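PDB 5OYN: D-xylonate dehydratase from Caulobacter crescentus, which catalyses the dehydration of D-xylonate to 2-dehydro-3-deoxy-D-arabinonate in D-xylose breakdown, and also dehydrates D-gluconate, using a [2Fe-2S] cluster and magnesium. Local coordinates for residues Gly396-Phe401 and Leu520-Thr525; Ile432-Ser437 and Cys455-Arg460; Lys442-Pro447 and Gln477-Leu482; Glu472-Gln477 and Ser504-Asn509. All blocks are in the same frame, centred on the assembly; numbering follows the deposited sequence.

Contact 1: residues Gly396-Phe401 and Leu520-Thr525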
loop_
_atom_site.group_PDB
_atom_site.type_symbol
_atom_site.label_atom_id
_atom_site.label_comp_id
_atom_site.label_asym_id
_atom_site.label_seq_id
_atom_site.Cartn_x
_atom_site.Cartn_y
_atom_site.Cartn_z
ATOM N N GLY A 396 -52.703 -1.008 -14.257
ATOM C CA GLY A 396 -53.578 -1.297 -15.369
ATOM C C GLY A 396 -53.734 -2.780 -15.589
ATOM O O GLY A 396 -53.532 -3.594 -14.681
ATOM N N ASN A 397 -54.122 -3.105 -16.819
ATOM C CA ASN A 397 -54.190 -4.480 -17.276
ATOM C C ASN A 397 -52.844 -4.993 -17.768
ATOM O O ASN A 397 -52.722 -6.191 -18.047
ATOM C CB ASN A 397 -55.238 -4.605 -18.385
ATOM C CG ASN A 397 -54.836 -3.876 -19.653
ATOM O OD1 ASN A 397 -54.082 -2.902 -19.618
ATOM N ND2 ASN A 397 -55.342 -4.344 -20.785
ATOM N N LEU A 398 -51.837 -4.122 -17.875
ATOM C CA LEU A 398 -50.526 -4.525 -18.366
ATOM C C LEU A 398 -49.560 -4.898 -17.251
ATOM O O LEU A 398 -48.615 -5.655 -17.494
ATOM C CB LEU A 398 -49.922 -3.406 -19.209
ATOM C CG LEU A 398 -50.514 -3.299 -20.612
ATOM C CD1 LEU A 398 -50.169 -1.954 -21.239
ATOM C CD2 LEU A 398 -50.061 -4.464 -21.495
ATOM N N PHE A 399 -49.781 -4.389 -16.045
ATOM C CA PHE A 399 -48.954 -4.654 -14.877
ATOM C C PHE A 399 -49.697 -4.107 -13.671
ATOM O O PHE A 399 -50.417 -3.105 -13.774
ATOM C CB PHE A 399 -47.572 -3.990 -14.986
ATOM C CG PHE A 399 -47.625 -2.579 -15.505
ATOM C CD1 PHE A 399 -47.962 -1.525 -14.661
ATOM C CD2 PHE A 399 -47.351 -2.311 -16.841
ATOM C CE1 PHE A 399 -48.038 -0.229 -15.138
ATOM C CE2 PHE A 399 -47.421 -1.015 -17.325
ATOM C CZ PHE A 399 -47.763 0.031 -16.469
ATOM N N ASP A 400 -49.515 -4.768 -12.532
ATOM C CA ASP A 400 -50.150 -4.296 -11.311
ATOM C C ASP A 400 -49.399 -3.138 -10.674
ATOM O O ASP A 400 -49.998 -2.380 -9.903
ATOM C CB ASP A 400 -50.288 -5.449 -10.313
ATOM C CG ASP A 400 -51.007 -6.658 -10.909
ATOM O OD1 ASP A 400 -51.886 -6.473 -11.801
ATOM O OD2 ASP A 400 -50.679 -7.790 -10.476
ATOM N N PHE A 401 -48.113 -2.977 -10.988
ATOM C CA PHE A 401 -47.295 -1.916 -10.417
ATOM C C PHE A 401 -46.213 -1.532 -11.415
ATOM O O PHE A 401 -45.648 -2.392 -12.098
ATOM C CB PHE A 401 -46.668 -2.353 -9.082
ATOM C CG PHE A 401 -45.661 -1.376 -8.526
ATOM C CD1 PHE A 401 -46.048 -0.420 -7.600
ATOM C CD2 PHE A 401 -44.320 -1.432 -8.909
ATOM C CE1 PHE A 401 -45.138 0.483 -7.079
ATOM C CE2 PHE A 401 -43.393 -0.527 -8.394
ATOM C CZ PHE A 401 -43.806 0.434 -7.474
ATOM N N LEU A 520 -47.668 -7.584 -19.954
ATOM C CA LEU A 520 -46.850 -7.313 -21.128
ATOM C C LEU A 520 -46.585 -8.559 -21.967
ATOM O O LEU A 520 -46.066 -8.429 -23.079
ATOM C CB LEU A 520 -45.525 -6.668 -20.704
ATOM C CG LEU A 520 -45.619 -5.179 -20.336
ATOM C CD1 LEU A 520 -44.285 -4.644 -19.865
ATOM C CD2 LEU A 520 -46.154 -4.347 -21.498
ATOM N N SER A 521 -46.941 -9.755 -21.479
ATOM C CA SER A 521 -46.698 -10.960 -22.269
ATOM C C SER A 521 -47.612 -11.041 -23.483
ATOM O O SER A 521 -47.235 -11.646 -24.492
ATOM C CB SER A 521 -46.849 -12.222 -21.415
ATOM O OG SER A 521 -47.853 -12.078 -20.430
ATOM N N TRP A 522 -48.801 -10.432 -23.424
ATOM C CA TRP A 522 -49.749 -10.538 -24.523
ATOM C C TRP A 522 -49.862 -9.280 -25.366
ATOM O O TRP A 522 -50.533 -9.318 -26.404
ATOM C CB TRP A 522 -51.146 -10.936 -24.011
ATOM C CG TRP A 522 -51.725 -10.160 -22.837
ATOM C CD1 TRP A 522 -51.834 -10.591 -21.533
ATOM C CD2 TRP A 522 -52.329 -8.860 -22.875
ATOM N NE1 TRP A 522 -52.447 -9.626 -20.761
ATOM C CE2 TRP A 522 -52.753 -8.552 -21.559
ATOM C CE3 TRP A 522 -52.533 -7.919 -23.886
ATOM C CZ2 TRP A 522 -53.371 -7.344 -21.235
ATOM C CZ3 TRP A 522 -53.154 -6.713 -23.562
ATOM C CH2 TRP A 522 -53.565 -6.440 -22.249
ATOM N N LEU A 523 -49.228 -8.180 -24.968
ATOM C CA LEU A 523 -49.292 -6.964 -25.769
ATOM C C LEU A 523 -48.595 -7.171 -27.111
ATOM O O LEU A 523 -47.645 -7.949 -27.234
ATOM C CB LEU A 523 -48.672 -5.797 -25.006
ATOM C CG LEU A 523 -48.442 -4.453 -25.694
ATOM C CD1 LEU A 523 -49.631 -3.519 -25.517
ATOM C CD2 LEU A 523 -47.214 -3.823 -25.091
ATOM N N ARG A 524 -49.108 -6.504 -28.140
ATOM C CA ARG A 524 -48.568 -6.656 -29.481
ATOM C C ARG A 524 -48.475 -5.290 -30.134
ATOM O O ARG A 524 -49.275 -4.395 -29.851
ATOM C CB ARG A 524 -49.422 -7.597 -30.343
ATOM C CG ARG A 524 -49.796 -8.909 -29.670
ATOM C CD ARG A 524 -48.668 -9.923 -29.744
ATOM N NE ARG A 524 -49.025 -11.217 -29.163
ATOM C CZ ARG A 524 -48.583 -11.658 -27.987
ATOM N NH1 ARG A 524 -47.767 -10.901 -27.257
ATOM N NH2 ARG A 524 -48.956 -12.856 -27.533
ATOM N N THR A 525 -47.474 -5.136 -31.003
ATOM C CA THR A 525 -47.277 -3.882 -31.719
ATOM C C THR A 525 -48.567 -3.474 -32.428
ATOM O O THR A 525 -49.342 -4.319 -32.880
ATOM C CB THR A 525 -46.120 -4.038 -32.714
ATOM O OG1 THR A 525 -44.942 -4.443 -32.004
ATOM C CG2 THR A 525 -45.828 -2.746 -33.440
#
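Leu398 and Trp522 carry most of this contact between two loops. Leu398 has CG anti to its carbonyl carbon (chi1 -77°), and of its side chain, CD2 makes the contacts. Leu398 CD2 sits over one face of the Trp522 ring, near the rim, 4.1 Å from CH2. Leu398 CD2 also lies 3.9 Å from Leu520 CD2 and 4.0 Å from Leu523 CB, and both leucines cross Leu398 at about a right angle. Trp522 has CG in the crowded position between the backbone N and the carbonyl carbon (chi1 49°). Its six-membered ring thereby reaches Asn397, whose CG takes the same crowded position and whose ND2 comes to the ring edge, 3.1 Å from Trp522 CH2. The amide plane is turned 64° from the ring. Residues 396-401 lead into strand 401-404, at whose start Asp400 and Phe401 form a classic beta bulge opposite Ser511. Residues 520-525 lead toward strand 528-532. Asn397 OD1 is bound by Ala540 N, and its backbone N by Asp539 OD1, so the loop is tied to strand 537-540. An alanine here would probably loosen that tie, since the amide that accepts from Ala540 and borders the indole edge would be gone. Within 520-525, Arg524 NH1 donates to Ser521 O at 2.9 Å and to Leu523 O at 3.0 Å. Ile547 and Lys551 of helix 544-551 also pack on Trp522.

Contact 2: residues Ile432-Ser437 and Cys455-Arg460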
loop_
_atom_site.group_PDB
_atom_site.type_symbol
_atom_site.label_atom_id
_atom_site.label_comp_id
_atom_site.label_asym_id
_atom_site.label_seq_id
_atom_site.Cartn_x
_atom_site.Cartn_y
_atom_site.Cartn_z
ATOM N N ILE A 432 -45.069 0.013 -29.810
ATOM C CA ILE A 432 -44.023 -0.619 -30.617
ATOM C C ILE A 432 -43.246 -1.517 -29.663
ATOM O O ILE A 432 -42.440 -1.027 -28.860
ATOM C CB ILE A 432 -43.102 0.402 -31.288
ATOM C CG1 ILE A 432 -43.924 1.562 -31.867
ATOM C CG2 ILE A 432 -42.238 -0.278 -32.344
ATOM C CD1 ILE A 432 -44.606 1.247 -33.184
ATOM N N VAL A 433 -43.483 -2.827 -29.741
ATOM C CA VAL A 433 -43.003 -3.782 -28.747
ATOM C C VAL A 433 -41.719 -4.443 -29.230
ATOM O O VAL A 433 -41.601 -4.829 -30.403
ATOM C CB VAL A 433 -44.082 -4.835 -28.442
ATOM C CG1 VAL A 433 -43.601 -5.820 -27.374
ATOM C CG2 VAL A 433 -45.353 -4.145 -28.007
ATOM N N PHE A 434 -40.754 -4.581 -28.317
ATOM C CA PHE A 434 -39.481 -5.230 -28.593
ATOM C C PHE A 434 -39.213 -6.287 -27.538
ATOM O O PHE A 434 -39.530 -6.098 -26.359
ATOM C CB PHE A 434 -38.344 -4.232 -28.607
ATOM C CG PHE A 434 -38.544 -3.114 -29.563
ATOM C CD1 PHE A 434 -38.308 -3.297 -30.921
ATOM C CD2 PHE A 434 -38.961 -1.875 -29.116
ATOM C CE1 PHE A 434 -38.490 -2.257 -31.823
ATOM C CE2 PHE A 434 -39.141 -0.830 -30.009
ATOM C CZ PHE A 434 -38.904 -1.021 -31.367
ATOM N N ASP A 435 -38.622 -7.399 -27.960
ATOM C CA ASP A 435 -38.345 -8.497 -27.042
ATOM C C ASP A 435 -36.861 -8.461 -26.691
ATOM O O ASP A 435 -36.030 -9.176 -27.255
ATOM C CB ASP A 435 -38.776 -9.829 -27.647
ATOM C CG ASP A 435 -40.245 -10.138 -27.376
ATOM O OD1 ASP A 435 -40.559 -10.642 -26.269
ATOM O OD2 ASP A 435 -41.083 -9.855 -28.269
ATOM N N GLY A 436 -36.534 -7.599 -25.733
ATOM C CA GLY A 436 -35.169 -7.433 -25.276
ATOM C C GLY A 436 -34.472 -6.274 -25.961
ATOM O O GLY A 436 -35.011 -5.595 -26.842
ATOM N N SER A 437 -33.228 -6.053 -25.523
ATOM C CA SER A 437 -32.445 -4.934 -26.032
ATOM C C SER A 437 -31.989 -5.191 -27.460
ATOM O O SER A 437 -32.096 -4.309 -28.324
ATOM C CB SER A 437 -31.243 -4.678 -25.119
ATOM O OG SER A 437 -30.607 -3.444 -25.431
ATOM N N CYS A 455 -46.392 7.135 -31.032
ATOM C CA CYS A 455 -46.088 5.775 -30.610
ATOM C C CYS A 455 -45.529 5.771 -29.190
ATOM O O CYS A 455 -45.168 6.808 -28.631
ATOM C CB CYS A 455 -45.105 5.116 -31.582
ATOM S SG CYS A 455 -45.555 5.366 -33.327
ATOM N N ILE A 456 -45.485 4.580 -28.596
ATOM C CA ILE A 456 -44.865 4.368 -27.292
ATOM C C ILE A 456 -43.985 3.123 -27.385
ATOM O O ILE A 456 -44.468 2.035 -27.725
ATOM C CB ILE A 456 -45.907 4.238 -26.161
ATOM C CG1 ILE A 456 -45.240 3.777 -24.865
ATOM C CG2 ILE A 456 -47.052 3.295 -26.553
ATOM C CD1 ILE A 456 -46.088 3.992 -23.646
ATOM N N LEU A 457 -42.693 3.282 -27.099
ATOM C CA LEU A 457 -41.752 2.181 -27.247
ATOM C C LEU A 457 -41.789 1.284 -26.017
ATOM O O LEU A 457 -41.695 1.755 -24.878
ATOM C CB LEU A 457 -40.347 2.716 -27.501
ATOM C CG LEU A 457 -40.308 3.755 -28.634
ATOM C CD1 LEU A 457 -38.985 4.509 -28.644
ATOM C CD2 LEU A 457 -40.585 3.120 -29.999
ATOM N N VAL A 458 -41.959 -0.007 -26.254
ATOM C CA VAL A 458 -42.199 -0.976 -25.199
ATOM C C VAL A 458 -41.154 -2.067 -25.329
ATOM O O VAL A 458 -40.861 -2.528 -26.440
ATOM C CB VAL A 458 -43.629 -1.568 -25.273
ATOM C CG1 VAL A 458 -43.811 -2.691 -24.258
ATOM C CG2 VAL A 458 -44.670 -0.493 -25.039
ATOM N N ILE A 459 -40.584 -2.473 -24.198
ATOM C CA ILE A 459 -39.586 -3.529 -24.157
ATOM C C ILE A 459 -40.000 -4.517 -23.079
ATOM O O ILE A 459 -40.482 -4.115 -22.015
ATOM C CB ILE A 459 -38.171 -2.958 -23.899
ATOM C CG1 ILE A 459 -37.122 -4.073 -23.903
ATOM C CG2 ILE A 459 -38.131 -2.165 -22.599
ATOM C CD1 ILE A 459 -35.748 -3.599 -24.315
ATOM N N ARG A 460 -39.837 -5.809 -23.364
ATOM C CA ARG A 460 -40.251 -6.858 -22.443
ATOM C C ARG A 460 -39.199 -7.958 -22.407
ATOM O O ARG A 460 -38.382 -8.097 -23.323
ATOM C CB ARG A 460 -41.618 -7.457 -22.825
ATOM C CG ARG A 460 -41.654 -8.079 -24.218
ATOM C CD ARG A 460 -42.583 -9.291 -24.303
ATOM N NE ARG A 460 -42.872 -9.608 -25.703
ATOM C CZ ARG A 460 -44.021 -9.332 -26.317
ATOM N NH1 ARG A 460 -45.006 -8.747 -25.653
ATOM N NH2 ARG A 460 -44.183 -9.644 -27.599
#
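Two neighbouring parallel strands form the tight part of this contact. Four backbone bonds join them: Ile432 N to Ile456 O at 3.0 Å, Val458 N to Ile432 O, Phe434 N to Val458 O, and Arg460 N to Phe434 O. On one sheet face, Leu457 CD2 packs against Ile432 CB at 3.9 Å and meets the Phe434 ring at its edge. On the other face, Val433 and Val458 lie side by side. The strands belong to the beta-alpha-beta unit of strand 426-435, helix 436-443 and strand 455-460. The looser side is at Asp435, which is partly exposed while the other residues are buried. Arg460 grips Asp435 side-on in a salt bridge, NE to OD1 at 2.6 Å and NH2 to OD2 at 3.2 Å. Val433 CG1 covers one guanidinium face. NH1 binds Leu520 O and Leu523 O. A leucine here would probably loosen this end of the strand pair, losing both the grip on Asp435 and the tie to the 520-525 loop.

Contact 3: residues Lys442-Pro447 and Gln477-Leu482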
loop_
_atom_site.group_PDB
_atom_site.type_symbol
_atom_site.label_atom_id
_atom_site.label_comp_id
_atom_site.label_asym_id
_atom_site.label_seq_id
_atom_site.Cartn_x
_atom_site.Cartn_y
_atom_site.Cartn_z
ATOM N N LYS A 442 -32.133 -3.885 -33.496
ATOM C CA LYS A 442 -32.159 -4.403 -34.852
ATOM C C LYS A 442 -33.333 -3.868 -35.667
ATOM O O LYS A 442 -33.199 -3.705 -36.885
ATOM C CB LYS A 442 -32.148 -5.925 -34.807
ATOM C CG LYS A 442 -30.754 -6.526 -34.462
ATOM C CD LYS A 442 -29.588 -5.930 -35.319
ATOM C CE LYS A 442 -28.811 -4.735 -34.700
ATOM N NZ LYS A 442 -27.963 -4.057 -35.735
ATOM N N ARG A 443 -34.463 -3.542 -35.028
ATOM C CA ARG A 443 -35.665 -3.159 -35.762
ATOM C C ARG A 443 -36.082 -1.698 -35.595
ATOM O O ARG A 443 -36.978 -1.252 -36.316
ATOM C CB ARG A 443 -36.844 -4.065 -35.358
ATOM C CG ARG A 443 -36.614 -5.577 -35.544
ATOM C CD ARG A 443 -37.663 -6.396 -34.788
ATOM N NE ARG A 443 -38.975 -5.743 -34.852
ATOM C CZ ARG A 443 -39.918 -5.800 -33.908
ATOM N NH1 ARG A 443 -39.722 -6.491 -32.789
ATOM N NH2 ARG A 443 -41.067 -5.156 -34.091
ATOM N N ILE A 444 -35.461 -0.932 -34.688
ATOM C CA ILE A 444 -36.002 0.389 -34.345
ATOM C C ILE A 444 -36.004 1.330 -35.548
ATOM O O ILE A 444 -36.879 2.197 -35.666
ATOM C CB ILE A 444 -35.230 1.011 -33.163
ATOM C CG1 ILE A 444 -35.770 2.405 -32.858
ATOM C CG2 ILE A 444 -33.746 1.086 -33.464
ATOM C CD1 ILE A 444 -37.090 2.363 -32.190
ATOM N N ASN A 445 -35.042 1.183 -36.453
ATOM C CA ASN A 445 -34.969 2.023 -37.638
ATOM C C ASN A 445 -35.569 1.354 -38.870
ATOM O O ASN A 445 -35.413 1.867 -39.985
ATOM C CB ASN A 445 -33.520 2.428 -37.895
ATOM C CG ASN A 445 -33.109 3.624 -37.069
ATOM O OD1 ASN A 445 -33.829 4.630 -37.010
ATOM N ND2 ASN A 445 -31.963 3.522 -36.407
ATOM N N ASP A 446 -36.244 0.229 -38.686
ATOM C CA ASP A 446 -36.948 -0.470 -39.745
ATOM C C ASP A 446 -38.190 0.323 -40.129
ATOM O O ASP A 446 -39.166 0.328 -39.363
ATOM C CB ASP A 446 -37.320 -1.876 -39.269
ATOM C CG ASP A 446 -38.192 -2.628 -40.254
ATOM O OD1 ASP A 446 -38.365 -2.164 -41.400
ATOM O OD2 ASP A 446 -38.697 -3.704 -39.873
ATOM N N PRO A 447 -38.217 0.981 -41.294
ATOM C CA PRO A 447 -39.376 1.819 -41.644
ATOM C C PRO A 447 -40.671 1.036 -41.812
ATOM O O PRO A 447 -41.749 1.649 -41.832
ATOM C CB PRO A 447 -38.945 2.487 -42.956
ATOM C CG PRO A 447 -37.892 1.589 -43.523
ATOM C CD PRO A 447 -37.230 0.884 -42.382
ATOM N N GLN A 477 -34.586 5.210 -27.313
ATOM C CA GLN A 477 -34.643 6.498 -27.996
ATOM C C GLN A 477 -35.452 6.406 -29.297
ATOM O O GLN A 477 -35.585 5.321 -29.878
ATOM C CB GLN A 477 -33.233 7.025 -28.300
ATOM C CG GLN A 477 -32.450 6.258 -29.357
ATOM C CD GLN A 477 -31.183 6.998 -29.773
ATOM O OE1 GLN A 477 -30.561 7.694 -28.960
ATOM N NE2 GLN A 477 -30.796 6.859 -31.039
ATOM N N PRO A 478 -36.010 7.526 -29.768
ATOM C CA PRO A 478 -36.760 7.523 -31.029
ATOM C C PRO A 478 -35.919 6.994 -32.176
ATOM O O PRO A 478 -34.681 7.005 -32.108
ATOM C CB PRO A 478 -37.095 9.007 -31.238
ATOM C CG PRO A 478 -37.081 9.598 -29.887
ATOM C CD PRO A 478 -36.051 8.844 -29.109
ATOM N N PRO A 479 -36.557 6.520 -33.248
ATOM C CA PRO A 479 -35.807 6.169 -34.461
ATOM C C PRO A 479 -35.132 7.394 -35.059
ATOM O O PRO A 479 -35.445 8.538 -34.721
ATOM C CB PRO A 479 -36.880 5.608 -35.403
ATOM C CG PRO A 479 -38.034 5.245 -34.506
ATOM C CD PRO A 479 -37.991 6.207 -33.361
ATOM N N ASP A 480 -34.178 7.136 -35.958
ATOM C CA ASP A 480 -33.320 8.214 -36.435
ATOM C C ASP A 480 -34.130 9.282 -37.157
ATOM O O ASP A 480 -33.927 10.484 -36.933
ATOM C CB ASP A 480 -32.229 7.664 -37.354
ATOM C CG ASP A 480 -31.344 6.626 -36.675
ATOM O OD1 ASP A 480 -31.549 6.335 -35.473
ATOM O OD2 ASP A 480 -30.439 6.092 -37.358
ATOM N N HIS A 481 -35.071 8.861 -38.012
ATOM C CA HIS A 481 -35.816 9.832 -38.807
ATOM C C HIS A 481 -36.559 10.825 -37.923
ATOM O O HIS A 481 -36.647 12.010 -38.263
ATOM C CB HIS A 481 -36.761 9.113 -39.784
ATOM C CG HIS A 481 -38.030 8.601 -39.170
ATOM N ND1 HIS A 481 -38.261 7.259 -38.950
ATOM C CD2 HIS A 481 -39.156 9.245 -38.772
ATOM C CE1 HIS A 481 -39.462 7.101 -38.416
ATOM N NE2 HIS A 481 -40.023 8.291 -38.294
ATOM N N LEU A 482 -37.048 10.376 -36.762
ATOM C CA LEU A 482 -37.694 11.284 -35.815
ATOM C C LEU A 482 -36.677 12.160 -35.089
ATOM O O LEU A 482 -36.923 13.356 -34.876
ATOM C CB LEU A 482 -38.529 10.489 -34.808
ATOM C CG LEU A 482 -39.902 10.050 -35.317
ATOM C CD1 LEU A 482 -40.230 8.639 -34.868
ATOM C CD2 LEU A 482 -40.967 11.025 -34.863
#
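Asn445 and Asp480 meet at about a right angle, with the amide and carboxylate planes 69° apart. In both residues CG is anti to the carbonyl carbon, beside the backbone N. The strong bond is made by the amide oxygen. Asp480 N donates to Asn445 OD1 at 2.7 Å, almost straight at 176° and in the plane of the amide C=O. On the other branch of the same amide, ND2 of Asn445 makes a weak bond to Asp480 OD1 at 3.0 Å. Asn445 therefore touches both the backbone and the side chain of one residue. Beside this polar pair, Ile444 crosses Pro479 at about a right angle. Ile444 has CG1 anti to the backbone N (chi1 178°), which sends CD1 to the proline ring, 3.8 Å from Pro479 CG. The same methyl touches Phe434. Ile444 and Asn445 are the two central residues of a type I beta turn, closed by Asp446 N to Arg443 O at 2.9 Å. The turn follows helix 436-443. Pro479 holds the N-cap position of helix 480-484 and has no polar side chain; the first helical N-H, of Asp480, is bound instead by Asn445 of a beta turn distant in sequence.

Contact 4: residues Glu472-Gln477 and Ser504-Asn509. With MG (magnesium ion), chain E.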
loop_
_atom_site.group_PDB
_atom_site.type_symbol
_atom_site.label_atom_id
_atom_site.label_comp_id
_atom_site.label_asym_id
_atom_site.label_seq_id
_atom_site.Cartn_x
_atom_site.Cartn_y
_atom_site.Cartn_z
ATOM N N GLU A 472 -31.091 -2.386 -17.308
ATOM C CA GLU A 472 -31.276 -0.959 -17.575
ATOM C C GLU A 472 -31.376 -0.761 -19.080
ATOM O O GLU A 472 -30.429 -0.326 -19.736
ATOM C CB GLU A 472 -30.124 -0.137 -17.000
ATOM C CG GLU A 472 -30.032 -0.116 -15.469
ATOM C CD GLU A 472 -28.806 0.655 -14.933
ATOM O OE1 GLU A 472 -27.880 1.034 -15.692
ATOM O OE2 GLU A 472 -28.781 0.867 -13.675
ATOM N N VAL A 473 -32.544 -1.086 -19.640
ATOM C CA VAL A 473 -32.733 -1.006 -21.094
ATOM C C VAL A 473 -34.010 -0.276 -21.518
ATOM O O VAL A 473 -34.373 -0.291 -22.702
ATOM C CB VAL A 473 -32.718 -2.412 -21.729
ATOM C CG1 VAL A 473 -31.337 -3.052 -21.609
ATOM C CG2 VAL A 473 -33.806 -3.292 -21.122
ATOM N N VAL A 474 -34.690 0.384 -20.579
ATOM C CA VAL A 474 -35.979 0.983 -20.910
ATOM C C VAL A 474 -35.822 2.368 -21.540
ATOM O O VAL A 474 -36.689 2.799 -22.312
ATOM C CB VAL A 474 -36.885 1.027 -19.667
ATOM C CG1 VAL A 474 -38.187 1.762 -19.964
ATOM C CG2 VAL A 474 -37.194 -0.391 -19.185
ATOM N N ASN A 475 -34.736 3.090 -21.257
ATOM C CA ASN A 475 -34.597 4.426 -21.837
ATOM C C ASN A 475 -34.330 4.350 -23.344
ATOM O O ASN A 475 -33.302 4.840 -23.829
ATOM C CB ASN A 475 -33.508 5.238 -21.111
ATOM C CG ASN A 475 -32.161 4.511 -21.013
ATOM O OD1 ASN A 475 -32.093 3.328 -20.673
ATOM N ND2 ASN A 475 -31.082 5.236 -21.288
ATOM N N MET A 476 -35.270 3.750 -24.088
ATOM C CA MET A 476 -35.175 3.639 -25.541
ATOM C C MET A 476 -35.326 5.001 -26.207
ATOM O O MET A 476 -36.105 5.845 -25.756
ATOM C CB MET A 476 -36.253 2.695 -26.070
ATOM C CG MET A 476 -35.980 1.224 -25.814
ATOM S SD MET A 476 -37.421 0.149 -26.057
ATOM C CE MET A 476 -38.399 0.640 -24.646
ATOM N N GLN A 477 -34.586 5.210 -27.313
ATOM C CA GLN A 477 -34.643 6.498 -27.996
ATOM C C GLN A 477 -35.452 6.406 -29.297
ATOM O O GLN A 477 -35.585 5.321 -29.878
ATOM C CB GLN A 477 -33.233 7.025 -28.300
ATOM C CG GLN A 477 -32.450 6.258 -29.357
ATOM C CD GLN A 477 -31.183 6.998 -29.773
ATOM O OE1 GLN A 477 -30.561 7.694 -28.960
ATOM N NE2 GLN A 477 -30.796 6.859 -31.039
ATOM N N SER A 504 -35.034 10.030 -19.365
ATOM C CA SER A 504 -36.221 9.541 -20.053
ATOM C C SER A 504 -37.349 9.393 -19.046
ATOM O O SER A 504 -37.169 8.673 -18.051
ATOM C CB SER A 504 -35.943 8.196 -20.721
ATOM O OG SER A 504 -35.013 8.327 -21.770
ATOM N N PRO A 505 -38.521 10.032 -19.246
ATOM C CA PRO A 505 -39.648 9.851 -18.309
ATOM C C PRO A 505 -40.333 8.503 -18.502
ATOM O O PRO A 505 -41.488 8.417 -18.893
ATOM C CB PRO A 505 -40.563 11.031 -18.663
ATOM C CG PRO A 505 -40.320 11.261 -20.118
ATOM C CD PRO A 505 -38.876 10.891 -20.390
ATOM N N SER A 506 -39.603 7.431 -18.234
ATOM C CA SER A 506 -40.079 6.109 -18.591
ATOM C C SER A 506 -41.025 5.566 -17.534
ATOM O O SER A 506 -41.031 6.000 -16.381
ATOM C CB SER A 506 -38.910 5.136 -18.764
ATOM O OG SER A 506 -38.020 5.555 -19.781
ATOM N N ILE A 507 -41.823 4.583 -17.946
ATOM C CA ILE A 507 -42.613 3.761 -17.039
ATOM C C ILE A 507 -41.845 2.462 -16.820
ATOM O O ILE A 507 -41.618 1.693 -17.764
ATOM C CB ILE A 507 -44.023 3.509 -17.597
ATOM C CG1 ILE A 507 -44.832 4.798 -17.540
ATOM C CG2 ILE A 507 -44.746 2.436 -16.781
ATOM C CD1 ILE A 507 -45.555 5.103 -18.819
ATOM N N LEU A 508 -41.451 2.213 -15.573
ATOM C CA LEU A 508 -40.372 1.283 -15.278
ATOM C C LEU A 508 -40.788 0.271 -14.232
ATOM O O LEU A 508 -41.741 0.482 -13.480
ATOM C CB LEU A 508 -39.130 2.008 -14.746
ATOM C CG LEU A 508 -38.485 2.955 -15.731
ATOM C CD1 LEU A 508 -38.318 4.294 -15.074
ATOM C CD2 LEU A 508 -37.162 2.373 -16.139
ATOM N N ASN A 509 -40.001 -0.809 -14.171
ATOM C CA ASN A 509 -40.082 -1.823 -13.117
ATOM C C ASN A 509 -41.432 -2.533 -13.119
ATOM O O ASN A 509 -41.937 -2.926 -12.061
ATOM C CB ASN A 509 -39.800 -1.219 -11.733
ATOM C CG ASN A 509 -38.492 -0.440 -11.679
ATOM O OD1 ASN A 509 -37.619 -0.592 -12.541
ATOM N ND2 ASN A 509 -38.350 0.399 -10.657
HETATM MG MG MG E . -27.241 1.253 -12.318
HETATM O O HOH W 1 -27.836 3.329 -12.477
#
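Glu472 OE2 is held by two partners, the magnesium ion at 2.1 Å and a weak hydrogen bond with Arg497 NH2. The Glu472 side chain is extended beyond CG, which carries its carboxylate out to the metal. The other oxygen, OE1, makes a weak hydrogen bond with His600 NE2 of the second subunit. The positive charge of the metal is likely to keep this carboxylate ionised. The same loop packs against residues 504-509, without hydrogen bonds between the segments. Val474 does most of this. It has CG1 anti to the backbone N (chi1 175°), and that methyl of Val474 meets Ser506 CB at 3.7 Å. Val474 CB lies 3.8 Å from Leu508 CD2, the two side chains crossing obliquely. Asn475 CB rests 3.5 Å from Ser504 OG. Ser506 turns its hydroxyl to Thr492 OG1 and Gln498 OE1. Asn475 and Pro505 each centre an inverse gamma turn, and residues 504-509 continue into strand 507-511. Residues 472-477 thus pack on residues 504-509 while Glu472 reaches the metal. There Glu101, Asp138, the carboxylated Lys139 and a water 2.2 Å from the ion join Glu472 in the magnesium site of this IlvD/Edd dehydratase.

Overall arrangement
All four contacts lie in the C-terminal family region, on one side of the chain's centre. Contact 2 is buried strand pairing, and the others gather round it. Contact 1 is also buried, but joins loops by apolar packing. It meets contact 2 through Arg460, Thr525 and Leu523. Contact 3 is only partly buried and relies on polar bonds at a helix start. It shares helix 436-443 with contact 2. Contact 4 is buried and apolar across its segments, yet it holds the metal ligand. Its Met476 and Val473 cover Ile459 of contact 2. Contacts 3 and 4 share Gln477. Contacts 2 and 4 also touch the second subunit.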